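Local coordinates for phosphatidylethanolamine-binding protein (PDB 2GZQ) that probably binds phosphatidylethanolamine or related phospholipid head groups, at residues 55-58 against 59-62; 147-150 against 151-154; 162-166 against 167-171. All coordinates share one frame; numbering follows the deposited sequence. Where two conformers were deposited one is given.

Contact 1: 55-58 against 59-62; sequences LDLA and GTGS
Thr-60 folds its side chain back onto Leu-57 across a type II beta turn that runs from Leu-57 to Thr-60. CB of Thr-60 lies 3.5 Å from the carbonyl O of Leu-57. OG1 sits between its own backbone N and carbonyl carbon (chi1 63°). From there it donates a short hydrogen bond to Leu-57 O, 2.7 Å away. The hydroxyl arrives in the carbonyl plane, on a lone pair. The CD2 methyl of Leu-57 also lies 4.0 Å from Thr-60 OG1. CG2, the second branch of Thr-60, touches Leu-57 O at 3.5 Å and Asp-56 O at 3.7 Å. Leu-57 O also takes the turn bond from Thr-60 N at 3.3 Å. Gly-59 holds the third position with a positive phi of 85°, as in type II turns. Met-197 of strand 188-198 packs against both Leu-57 and Thr-60, and Lys-47 NZ bonds to the carbonyl oxygens of Asp-56 and Ala-58. Two donors from one residue therefore grip a single carbonyl, which fixes the Thr-60 rotamer and ties the turn shut where the chain leaves edge strand 54-56.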
ATOM      1  N   LEU A  55     -14.140   4.513  -5.282  1.00  6.26           N
ATOM      2  CA  LEU A  55     -13.874   5.841  -4.757  1.00  7.47           C
ATOM      3  C   LEU A  55     -13.606   6.776  -5.916  1.00  7.02           C
ATOM      4  O   LEU A  55     -12.938   6.425  -6.884  1.00  6.39           O
ATOM      5  CB  LEU A  55     -12.664   5.845  -3.822  1.00 12.18           C
ATOM      6  CG  LEU A  55     -12.885   5.350  -2.400  1.00 12.17           C
ATOM      7  CD1 LEU A  55     -11.655   5.645  -1.551  1.00 13.08           C
ATOM      8  CD2 LEU A  55     -14.113   5.996  -1.806  1.00  9.78           C
ATOM      9  N   ASP A  56     -14.139   7.988  -5.802  1.00  7.30           N
ATOM     10  CA  ASP A  56     -13.841   9.056  -6.735  1.00  7.02           C
ATOM     11  C   ASP A  56     -12.389   9.480  -6.556  1.00  6.76           C
ATOM     12  O   ASP A  56     -11.881   9.556  -5.436  1.00  8.05           O
ATOM     13  CB  ASP A  56     -14.776  10.259  -6.507  1.00  8.89           C
ATOM     14  CG  ASP A  56     -16.178  10.020  -7.027  1.00 19.47           C
ATOM     15  OD1 ASP A  56     -16.437   8.939  -7.599  1.00 24.45           O
ATOM     16  OD2 ASP A  56     -17.024  10.916  -6.856  1.00 30.54           O
ATOM     17  N   LEU A  57     -11.745   9.776  -7.675  1.00  4.62           N
ATOM     18  CA  LEU A  57     -10.397  10.311  -7.694  1.00  8.73           C
ATOM     19  C   LEU A  57     -10.306  11.627  -6.947  1.00  7.36           C
ATOM     20  O   LEU A  57      -9.317  11.925  -6.291  1.00  9.07           O
ATOM     21  CB  LEU A  57      -9.975  10.564  -9.128  1.00 15.52           C
ATOM     22  CG  LEU A  57      -9.028   9.569  -9.744  1.00 16.14           C
ATOM     23  CD1 LEU A  57      -8.712  10.030 -11.155  1.00 15.22           C
ATOM     24  CD2 LEU A  57      -7.778   9.438  -8.887  1.00 13.05           C
ATOM     25  N   ALA A  58     -11.334  12.450  -7.071  1.00  7.88           N
ATOM     26  CA  ALA A  58     -11.339  13.702  -6.354  1.00  7.44           C
ATOM     27  C   ALA A  58     -11.150  13.447  -4.859  1.00  8.66           C
ATOM     28  O   ALA A  58     -11.723  12.513  -4.292  1.00 11.16           O
ATOM     29  CB  ALA A  58     -12.636  14.454  -6.607  1.00  9.94           C
ATOM     30  N   GLY A  59     -10.329  14.272  -4.214  1.00  7.37           N
ATOM     31  CA  GLY A  59     -10.128  14.197  -2.788  1.00  8.54           C
ATOM     32  C   GLY A  59      -9.078  13.180  -2.350  1.00  9.15           C
ATOM     33  O   GLY A  59      -9.011  12.863  -1.171  1.00  9.17           O
ATOM     34  N   THR A  60      -8.278  12.640  -3.283  1.00  5.86           N
ATOM     35  CA  THR A  60      -7.198  11.697  -2.973  1.00  5.30           C
ATOM     36  C   THR A  60      -5.799  12.281  -3.140  1.00  5.84           C
ATOM     37  O   THR A  60      -4.810  11.555  -3.146  1.00  6.46           O
ATOM     38  CB  THR A  60      -7.313  10.444  -3.838  1.00  6.70           C
ATOM     39  OG1 THR A  60      -7.154  10.785  -5.213  1.00  7.85           O
ATOM     40  CG2 THR A  60      -8.634   9.789  -3.610  1.00  7.88           C
ATOM     41  N   GLY A  61      -5.718  13.591  -3.262  1.00  5.59           N
ATOM     42  CA  GLY A  61      -4.444  14.273  -3.450  1.00  7.58           C
ATOM     43  C   GLY A  61      -3.542  14.326  -2.225  1.00  6.64           C
ATOM     44  O   GLY A  61      -2.341  14.582  -2.360  1.00  7.46           O
ATOM     45  N   SER A  62      -4.101  14.085  -1.038  1.00  7.32           N
ATOM     46  CA  SER A  62      -3.303  14.047   0.183  1.00  7.16           C
ATOM     47  C   SER A  62      -3.325  12.707   0.881  1.00  4.55           C
ATOM     48  O   SER A  62      -4.238  11.906   0.687  1.00  5.69           O
ATOM     49  CB  SER A  62      -3.749  15.102   1.179  1.00  9.34           C
ATOM     50  OG  SER A  62      -3.710  16.395   0.601  1.00 13.68           O
TER

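Contact 2: 147-150 against 151-154; sequences VKEE and NKGN
The end of strand 138-148 runs into a short 3-10 turn at Glu-149 to Asn-151, followed by a type I beta turn from Asn-151 to Asn-154. Asn-151 N donates to Lys-148 O at 2.9 Å. Lys-152 N donates to Glu-149 O at 3.2 Å. The side chains of Glu-149 and Lys-152 then extend together. A chi1 of 169° swings Glu-149 CG away from its own N, and the bend at chi2 (81°) turns the carboxylate back to the lysine. Lys-152 stays extended beyond CG, and its NZ meets Glu-149 OE2 at 3.1 Å in a salt bridge. The ammonium comes to the syn side of that oxygen, 30° out of the carboxylate plane. A water bridges the same pair, donating to Glu-149 OE1 and accepting from Lys-152 NZ at 2.8 Å. The ammonium has a further partner in the carbonyl O of Asn-119.

On the other flank, the amide of Asn-151 lies beside Lys-148. Its ND2 is 3.9 Å from Lys-148 CB, and a second water accepts from both ND2 and Lys-148 N. The CG2 methyl of Val-147 meets CB of Asn-151 at 3.9 Å. Val-147 also packs on Cys-78 and Ile-80 of strand 77-85. A third water links Glu-150 O to Gly-153 N across the two turns. The chemistry is that of a hydrated surface turn with buried Val-147 at its start. Backbone bonds set the bend, waters bridge polar groups around it, and the Lys-152 ammonium, held by a carboxylate, a carbonyl and a water, probably keeps its positive charge.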
ATOM      1  N   VAL A 147       8.113  -5.474   9.796  1.00  3.63           N
ATOM      2  CA  VAL A 147       9.546  -5.351   9.671  1.00  4.21           C
ATOM      3  C   VAL A 147      10.145  -5.244  11.068  1.00  4.42           C
ATOM      4  O   VAL A 147       9.559  -4.647  11.966  1.00  5.50           O
ATOM      5  CB  VAL A 147       9.920  -4.126   8.765  1.00  5.20           C
ATOM      6  CG1 VAL A 147       9.414  -2.825   9.332  1.00  6.85           C
ATOM      7  CG2 VAL A 147      11.406  -4.030   8.534  1.00  7.76           C
ATOM      8  N   LYS A 148      11.309  -5.837  11.264  1.00  4.73           N
ATOM      9  CA  LYS A 148      12.034  -5.649  12.520  1.00  4.98           C
ATOM     10  C   LYS A 148      12.297  -4.177  12.743  1.00  5.66           C
ATOM     11  O   LYS A 148      12.668  -3.466  11.832  1.00  6.75           O
ATOM     12  CB  LYS A 148      13.370  -6.383  12.506  1.00  5.44           C
ATOM     13  CG  LYS A 148      13.249  -7.858  12.572  1.00  5.90           C
ATOM     14  CD  LYS A 148      14.631  -8.494  12.734  1.00  9.82           C
ATOM     15  CE  LYS A 148      14.554  -9.990  12.866  1.00 13.79           C
ATOM     16  NZ  LYS A 148      15.916 -10.580  12.857  1.00 19.22           N
ATOM     17  N   GLU A 149      12.154  -3.725  13.983  1.00  4.95           N
ATOM     18  CA  GLU A 149      12.435  -2.331  14.320  1.00  6.15           C
ATOM     19  C   GLU A 149      13.822  -1.931  13.815  1.00  5.16           C
ATOM     20  O   GLU A 149      14.012  -0.850  13.251  1.00  6.20           O
ATOM     21  CB  GLU A 149      12.325  -2.087  15.823  1.00  9.48           C
ATOM     22  CG  GLU A 149      12.860  -0.730  16.262  1.00 14.58           C
ATOM     23  CD  GLU A 149      11.864   0.392  16.040  1.00 17.46           C
ATOM     24  OE1 GLU A 149      10.656   0.094  15.922  1.00 25.99           O
ATOM     25  OE2 GLU A 149      12.292   1.571  15.997  1.00 20.35           O
ATOM     26  N   GLU A 150      14.803  -2.799  14.015  1.00  6.13           N
ATOM     27  CA  GLU A 150      16.186  -2.445  13.657  1.00  5.36           C
ATOM     28  C   GLU A 150      16.371  -2.277  12.145  1.00  4.58           C
ATOM     29  O   GLU A 150      17.380  -1.698  11.722  1.00  4.33           O
ATOM     30  CB  GLU A 150      17.169  -3.488  14.177  1.00  6.04           C
ATOM     31  CG  GLU A 150      17.024  -4.851  13.520  1.00 13.59           C
ATOM     32  CD  GLU A 150      17.707  -5.965  14.299  1.00 17.59           C
ATOM     33  OE1 GLU A 150      17.306  -6.228  15.454  1.00 28.27           O
ATOM     34  OE2 GLU A 150      18.641  -6.584  13.748  1.00 25.20           O
ATOM     35  N   ASN A 151      15.430  -2.791  11.354  1.00  4.29           N
ATOM     36  CA  ASN A 151      15.522  -2.744   9.882  1.00  4.89           C
ATOM     37  C   ASN A 151      14.554  -1.757   9.252  1.00  4.94           C
ATOM     38  O   ASN A 151      14.442  -1.689   8.042  1.00  4.95           O
ATOM     39  CB  ASN A 151      15.264  -4.138   9.277  1.00  7.31           C
ATOM     40  CG  ASN A 151      16.318  -5.137   9.656  1.00  7.96           C
ATOM     41  OD1 ASN A 151      17.449  -4.775   9.943  1.00  8.46           O
ATOM     42  ND2 ASN A 151      15.961  -6.416   9.614  1.00  9.13           N
ATOM     43  N   LYS A 152      13.850  -0.995  10.072  1.00  4.55           N
ATOM     44  CA  LYS A 152      12.786  -0.159   9.540  1.00  5.75           C
ATOM     45  C   LYS A 152      13.275   0.896   8.553  1.00  4.62           C
ATOM     46  O   LYS A 152      12.507   1.336   7.694  1.00  6.26           O
ATOM     47  CB  LYS A 152      11.973   0.504  10.647  1.00  6.09           C
ATOM     48  CG  LYS A 152      12.711   1.605  11.409  1.00  7.08           C
ATOM     49  CD  LYS A 152      11.816   2.260  12.474  1.00  8.13           C
ATOM     50  CE  LYS A 152      12.463   3.467  13.102  1.00  8.02           C
ATOM     51  NZ  LYS A 152      11.629   3.993  14.177  1.00  8.13           N
ATOM     52  N   GLY A 153      14.550   1.264   8.643  1.00  4.78           N
ATOM     53  CA  GLY A 153      15.142   2.210   7.685  1.00  9.29           C
ATOM     54  C   GLY A 153      16.205   1.597   6.809  1.00  7.14           C
ATOM     55  O   GLY A 153      17.025   2.309   6.228  1.00  9.12           O
ATOM     56  N   ASN A 154      16.189   0.275   6.724  1.00  4.36           N
ATOM     57  CA  ASN A 154      17.155  -0.480   5.966  0.50  9.36           C
ATOM     58  C   ASN A 154      16.433  -1.481   5.081  1.00  4.35           C
ATOM     59  O   ASN A 154      16.546  -2.687   5.267  1.00  7.97           O
ATOM     60  CB  ASN A 154      18.089  -1.204   6.937  0.50 10.93           C
ATOM     61  CG  ASN A 154      19.266  -1.828   6.250  0.50  7.24           C
ATOM     62  OD1 ASN A 154      19.541  -1.531   5.084  0.50 12.22           O
ATOM     63  ND2 ASN A 154      19.952  -2.722   6.947  0.50  9.39           N
TER
HETATM   64  O   HOH W   1      12.954  -7.203   9.290  1.00 18.42           O
HETATM   65  O   HOH W   2       9.499   2.444  15.136  1.00 18.84           O
HETATM   66  O   HOH W   3      16.855   0.749  10.272  1.00 17.32           O

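Contact 3: 162-166 against 167-171; sequences RGEHY and ITRVK
In one of the two conformers of Arg-169, its guanidinium grips Glu-164 in a bidentate, side-on salt bridge. The pair lies within the loop between strand 138-148 and helix 171-174 of this phosphatidylethanolamine-binding protein. Arg-169 NE donates to Glu-164 OE1 at 2.8 Å, and its NH2 to Glu-164 OE2 at 3.0 Å. Both N-H bonds are nearly straight, 170° and 172°, and both oxygens are met on their syn sides. The carboxylate and guanidinium planes are 24° apart. The glutamate bends at chi2, while the arginine chain is extended from CG to NE. Second partners complete the pair: Tyr-161 OH bonds to Glu-164 OE2, Pro-125 O accepts from Arg-169 NH2, and Val-100 O from NH1. The arginine thus ties the loop to strand 99-107.

Backbone bonds between the two halves are slight. Ile-167 N reaches Glu-164 O only weakly, at 3.5 Å.

Van der Waals contact comes from Ile-167, which crosses Glu-164 obliquely and also packs on Leu-124 of strand 121-124. Its CG1 lies 3.8 Å from Gly-163 O. The CD1 methyl of Ile-167 lies 3.6 Å from Glu-164 OE1, the oxygen that Arg-169 NE holds.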
ATOM      1  N   ARG A 162      15.684  10.760  -0.533  1.00  2.79           N
ATOM      2  CA  ARG A 162      16.540  11.895  -0.877  1.00  3.32           C
ATOM      3  C   ARG A 162      15.907  12.733  -1.976  1.00  3.44           C
ATOM      4  O   ARG A 162      16.554  13.606  -2.557  1.00  5.93           O
ATOM      5  CB  ARG A 162      17.900  11.406  -1.371  1.00  5.29           C
ATOM      6  CG  ARG A 162      18.688  10.655  -0.352  1.00  5.59           C
ATOM      7  CD  ARG A 162      20.045  10.295  -0.913  1.00  7.59           C
ATOM      8  NE  ARG A 162      19.939   9.193  -1.857  1.00  9.36           N
ATOM      9  CZ  ARG A 162      20.833   8.911  -2.804  1.00  7.20           C
ATOM     10  NH1 ARG A 162      21.906   9.657  -2.910  1.00 10.68           N
ATOM     11  NH2 ARG A 162      20.673   7.866  -3.589  1.00  6.50           N
ATOM     12  N   GLY A 163      14.636  12.517  -2.225  1.00  3.29           N
ATOM     13  CA  GLY A 163      13.954  13.213  -3.291  1.00  4.88           C
ATOM     14  C   GLY A 163      13.639  12.322  -4.478  1.00  3.26           C
ATOM     15  O   GLY A 163      14.166  11.217  -4.627  1.00  4.14           O
ATOM     16  N   GLU A 164      12.791  12.851  -5.344  1.00  4.10           N
ATOM     17  CA  GLU A 164      12.332  12.097  -6.486  1.00  4.85           C
ATOM     18  C   GLU A 164      13.428  11.794  -7.497  1.00  4.35           C
ATOM     19  O   GLU A 164      13.312  10.838  -8.269  1.00  5.54           O
ATOM     20  CB  GLU A 164      11.183  12.818  -7.165  1.00  6.26           C
ATOM     21  CG  GLU A 164       9.960  13.004  -6.286  1.00  7.02           C
ATOM     22  CD  GLU A 164       9.333  11.700  -5.801  1.00  7.00           C
ATOM     23  OE1 GLU A 164       8.911  10.886  -6.643  1.00  7.68           O
ATOM     24  OE2 GLU A 164       9.237  11.497  -4.565  1.00  9.02           O
ATOM     25  N   HIS A 165      14.525  12.532  -7.514  1.00  3.77           N
ATOM     26  CA  HIS A 165      15.587  12.272  -8.481  1.00  4.04           C
ATOM     27  C   HIS A 165      16.251  10.930  -8.255  1.00  3.91           C
ATOM     28  O   HIS A 165      16.816  10.343  -9.188  1.00  4.79           O
ATOM     29  CB  HIS A 165      16.646  13.373  -8.432  1.00  7.80           C
ATOM     30  CG  HIS A 165      17.826  13.098  -9.304  1.00 10.89           C
ATOM     31  ND1 HIS A 165      17.783  13.249 -10.674  1.00 16.84           N
ATOM     32  CD2 HIS A 165      19.075  12.652  -9.012  1.00 10.84           C
ATOM     33  CE1 HIS A 165      18.957  12.917 -11.187  1.00 20.84           C
ATOM     34  NE2 HIS A 165      19.756  12.551 -10.200  1.00 16.04           N
ATOM     35  N   TYR A 166      16.184  10.408  -7.041  1.00  2.90           N
ATOM     36  CA  TYR A 166      16.979   9.249  -6.686  1.00  3.30           C
ATOM     37  C   TYR A 166      16.178   7.953  -6.700  1.00  3.67           C
ATOM     38  O   TYR A 166      16.736   6.896  -6.441  1.00  4.07           O
ATOM     39  CB  TYR A 166      17.670   9.455  -5.332  1.00  4.35           C
ATOM     40  CG  TYR A 166      18.720  10.556  -5.385  1.00  4.64           C
ATOM     41  CD1 TYR A 166      18.427  11.815  -4.881  1.00  5.87           C
ATOM     42  CD2 TYR A 166      19.958  10.344  -5.953  1.00  5.48           C
ATOM     43  CE1 TYR A 166      19.353  12.827  -4.925  1.00  7.06           C
ATOM     44  CE2 TYR A 166      20.902  11.364  -5.994  1.00  7.87           C
ATOM     45  CZ  TYR A 166      20.577  12.598  -5.487  1.00  7.71           C
ATOM     46  OH  TYR A 166      21.500  13.629  -5.529  1.00 14.97           O
ATOM     47  N   ILE A 167      14.887   8.032  -6.999  1.00  3.48           N
ATOM     48  CA  ILE A 167      14.014   6.881  -7.065  1.00  3.15           C
ATOM     49  C   ILE A 167      13.082   6.999  -8.254  1.00  3.19           C
ATOM     50  O   ILE A 167      13.002   8.043  -8.887  1.00  4.72           O
ATOM     51  CB  ILE A 167      13.211   6.688  -5.727  1.00  4.07           C
ATOM     52  CG1 ILE A 167      12.427   7.932  -5.323  1.00  4.96           C
ATOM     53  CG2 ILE A 167      14.158   6.289  -4.618  1.00  4.62           C
ATOM     54  CD1 ILE A 167      11.138   8.159  -6.067  1.00  6.11           C
ATOM     55  N   THR A 168      12.379   5.924  -8.569  1.00  4.25           N
ATOM     56  CA  THR A 168      11.284   5.997  -9.519  1.00  4.59           C
ATOM     57  C   THR A 168      10.081   5.308  -8.902  1.00  4.54           C
ATOM     58  O   THR A 168      10.215   4.324  -8.194  1.00  5.65           O
ATOM     59  CB  THR A 168      11.604   5.388 -10.886  1.00  5.98           C
ATOM     60  OG1 THR A 168      10.442   5.544 -11.725  1.00  7.23           O
ATOM     61  CG2 THR A 168      12.026   3.946 -10.801  1.00  5.76           C
ATOM     62  N   ARG A 169       8.884   5.829  -9.139  1.00  4.39           N
ATOM     63  CA  ARG A 169       7.697   5.164  -8.628  0.50  5.34           C
ATOM     64  C   ARG A 169       7.167   4.084  -9.560  1.00  4.39           C
ATOM     65  O   ARG A 169       6.368   3.266  -9.152  1.00  4.82           O
ATOM     66  CB  ARG A 169       6.648   6.204  -8.256  0.50  4.58           C
ATOM     67  CG  ARG A 169       7.138   7.072  -7.120  0.50  5.28           C
ATOM     68  CD  ARG A 169       6.358   8.352  -6.960  0.50  3.61           C
ATOM     69  NE  ARG A 169       6.868   9.125  -5.828  0.50  3.17           N
ATOM     70  CZ  ARG A 169       6.432   9.021  -4.580  0.50  3.67           C
ATOM     71  NH1 ARG A 169       5.434   8.200  -4.259  0.50  3.93           N
ATOM     72  NH2 ARG A 169       7.003   9.752  -3.636  0.50  4.50           N
ATOM     73  N   VAL A 170       7.645   4.054 -10.795  1.00  3.32           N
ATOM     74  CA  VAL A 170       7.234   3.062 -11.769  1.00  3.82           C
ATOM     75  C   VAL A 170       7.947   1.748 -11.479  1.00  4.03           C
ATOM     76  O   VAL A 170       9.150   1.740 -11.151  1.00  5.48           O
ATOM     77  CB  VAL A 170       7.548   3.593 -13.190  1.00  4.72           C
ATOM     78  CG1 VAL A 170       7.235   2.578 -14.259  1.00  8.04           C
ATOM     79  CG2 VAL A 170       6.788   4.908 -13.439  1.00  7.10           C
ATOM     80  N   LYS A 171       7.219   0.630 -11.571  1.00  4.01           N
ATOM     81  CA  LYS A 171       7.836  -0.688 -11.299  1.00  4.50           C
ATOM     82  C   LYS A 171       8.548  -0.693  -9.940  1.00  4.35           C
ATOM     83  O   LYS A 171       9.642  -1.247  -9.763  1.00  4.90           O
ATOM     84  CB  LYS A 171       8.783  -1.120 -12.427  1.00  5.58           C
ATOM     85  CG  LYS A 171       8.118  -1.392 -13.745  1.00  8.12           C
ATOM     86  CD  LYS A 171       9.156  -1.756 -14.824  1.00  9.17           C
ATOM     87  CE  LYS A 171       8.584  -1.822 -16.199  1.00 13.44           C
ATOM     88  NZ  LYS A 171       9.694  -2.103 -17.162  1.00 16.49           N
TER

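Overall arrangement
The contacts follow one another along the chain: 55-58/59-62, then 147-150/151-154, then 162-166/167-171. Contacts 1 and 2 reach the same six-stranded mixed sheet. Contact 1 leaves its edge strand 54-56 and contact 2 leaves the inner strand 138-148. Their centres are about 31 Å apart, on opposite sides of the chain's centre. Contact 3 lies in the long loop that contact 2 begins, ahead of helix 171-174. Its centre is about 22 Å from that of contact 1 and about 21 Å from that of contact 2. No two contacts touch. Contacts 1 and 2 are turns by which the chain leaves the sheet, while Arg-169 ties contact 3 to strand 99-107 of the same sheet.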